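Local coordinates for secreted protein (PDB 5LXZ) that is a secreted copper metalloradical enzyme related to galactose oxidase, probably oxidising its substrate at a mononuclear copper site, at residues L401-R406 and I435-L440. The protein carries 1 engineered substitution. Residues are numbered along the deposited sequence; the frame is centred on the assembly and turned at random.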
# COMPACT_ATOMS: atom_id res chain seq x y z
N LEU A 401 13.29 8.54 -13.51
CA LEU A 401 13.17 7.33 -14.28
C LEU A 401 13.17 7.72 -15.76
O LEU A 401 13.07 8.91 -16.10
CB LEU A 401 11.86 6.63 -13.93
CG LEU A 401 11.70 6.28 -12.46
CD1 LEU A 401 10.26 5.93 -12.14
CD2 LEU A 401 12.62 5.16 -12.06
N GLU A 402 13.25 6.73 -16.63
CA GLU A 402 13.20 6.99 -18.07
C GLU A 402 11.77 7.29 -18.53
O GLU A 402 11.59 8.13 -19.39
CB GLU A 402 13.81 5.84 -18.89
CG GLU A 402 13.74 6.05 -20.41
CD GLU A 402 14.05 4.84 -21.26
OE1 GLU A 402 14.18 3.72 -20.75
OE2 GLU A 402 14.16 5.02 -22.51
N LYS A 403 10.78 6.61 -17.98
CA LYS A 403 9.41 6.67 -18.44
C LYS A 403 8.52 6.94 -17.25
O LYS A 403 8.88 6.59 -16.15
CB LYS A 403 9.01 5.30 -19.01
CG LYS A 403 9.80 4.95 -20.27
CD LYS A 403 9.52 3.53 -20.68
CE LYS A 403 10.40 3.18 -21.87
NZ LYS A 403 10.05 1.87 -22.43
N GLY A 404 7.38 7.53 -17.50
CA GLY A 404 6.37 7.66 -16.47
C GLY A 404 6.00 6.27 -15.99
O GLY A 404 5.78 5.36 -16.77
N THR A 405 5.90 6.13 -14.68
CA THR A 405 5.78 4.80 -14.05
C THR A 405 4.77 4.80 -12.93
O THR A 405 5.07 5.36 -11.86
CB THR A 405 7.15 4.38 -13.47
OG1 THR A 405 8.16 4.45 -14.50
CG2 THR A 405 7.12 2.97 -12.95
N ARG A 406 3.61 4.17 -13.15
CA ARG A 406 2.71 3.77 -12.06
C ARG A 406 3.22 2.50 -11.40
O ARG A 406 3.80 1.63 -12.04
CB ARG A 406 1.31 3.47 -12.58
CG ARG A 406 0.50 4.63 -13.08
CD ARG A 406 -0.80 4.11 -13.57
NE ARG A 406 -1.76 5.15 -13.91
CZ ARG A 406 -2.59 5.75 -13.06
NH1 ARG A 406 -2.53 5.52 -11.74
NH2 ARG A 406 -3.49 6.61 -13.49
N ILE A 435 6.82 -1.90 -17.58
CA ILE A 435 8.18 -1.40 -17.74
C ILE A 435 9.11 -2.44 -17.13
O ILE A 435 9.19 -2.56 -15.91
CB ILE A 435 8.36 -0.04 -17.08
CG1 ILE A 435 7.41 0.98 -17.70
CG2 ILE A 435 9.80 0.43 -17.20
CD1 ILE A 435 7.24 2.24 -16.85
N LEU A 436 9.84 -3.16 -17.96
CA LEU A 436 10.73 -4.20 -17.44
C LEU A 436 12.13 -3.58 -17.24
O LEU A 436 13.10 -3.87 -17.96
CB LEU A 436 10.70 -5.50 -18.27
CG LEU A 436 9.50 -6.43 -17.98
CD1 LEU A 436 8.17 -5.80 -18.35
CD2 LEU A 436 9.60 -7.77 -18.69
N GLN A 437 12.22 -2.71 -16.24
CA GLN A 437 13.44 -2.02 -15.87
C GLN A 437 13.58 -2.01 -14.38
O GLN A 437 12.55 -1.94 -13.67
CB GLN A 437 13.48 -0.57 -16.32
CG GLN A 437 13.39 -0.40 -17.82
CD GLN A 437 13.42 1.04 -18.24
OE1 GLN A 437 13.43 1.97 -17.44
NE2 GLN A 437 13.40 1.24 -19.56
N ALA A 438 14.79 -2.15 -13.90
CA ALA A 438 15.12 -2.04 -12.49
C ALA A 438 16.31 -1.13 -12.30
O ALA A 438 17.24 -1.14 -13.14
CB ALA A 438 15.41 -3.40 -11.88
N ARG A 439 16.35 -0.43 -11.18
CA ARG A 439 17.39 0.48 -10.83
C ARG A 439 17.70 0.35 -9.36
O ARG A 439 16.83 0.03 -8.54
CB ARG A 439 16.97 1.92 -11.08
CG ARG A 439 16.77 2.26 -12.53
CD ARG A 439 15.96 3.53 -12.66
NE ARG A 439 15.91 3.96 -14.06
CZ ARG A 439 15.17 3.40 -15.00
NH1 ARG A 439 14.31 2.42 -14.73
NH2 ARG A 439 15.27 3.82 -16.28
N LEU A 440 18.94 0.65 -9.02
CA LEU A 440 19.33 0.94 -7.66
C LEU A 440 19.44 2.43 -7.46
O LEU A 440 20.18 3.12 -8.20
CB LEU A 440 20.64 0.24 -7.30
CG LEU A 440 20.65 -1.27 -7.27
CD1 LEU A 440 22.07 -1.76 -7.12
CD2 LEU A 440 19.76 -1.86 -6.19
O HOH W 1 11.87 4.10 -16.59
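I435, R439 and E402 bury the most surface where loop 401-406 lies against 435-440. I435 meets the loop through the tip of its chain: CG1 stands anti to the carbonyl carbon and chi2 is extended, so CD1 enters the bend of 403-405, 3.4 Å from both G404 O and T405 OG1. T405 OG1 is itself turned back to K403 O in a 2.8 Å hydrogen bond that closes this bend on the methyl. R439, extended from CG to NE and then turned about its last torsion (chi4 75°), crosses L401 obliquely, CD lying 3.8 Å from L401 CD2, and presents NH1 and NH2 end-on to Q437 OE1. Both donate to this oxygen, which sits in the guanidinium plane; NH1 uses a lone pair, whereas NH2 lies above the carbonyl plane. Water 1 also donates to Q437 OE1 and accepts from K403 N, so three donors grip one amide oxygen. At the amide's other end NE2 donates to E402 OE1 at 2.9 Å (154°), carboxylate and amide nearly coplanar. By drawing on Q437 OE1, R439 would probably polarise the amide and make NE2 a better donor; its NH2 stays 4.6 Å from E402 OE1. An alanine at Q437 would probably loosen the loop, because E402, R439 and the water lose their common partner. The contact lies at a junction between two blades of the Kelch beta-propeller: the loop links strand 395-397 of one four-stranded sheet to strand 409-412 of the next, 435-440 leads into strand 438-442 of the second, and L401 and R439 rest on F448 of strand 447-450.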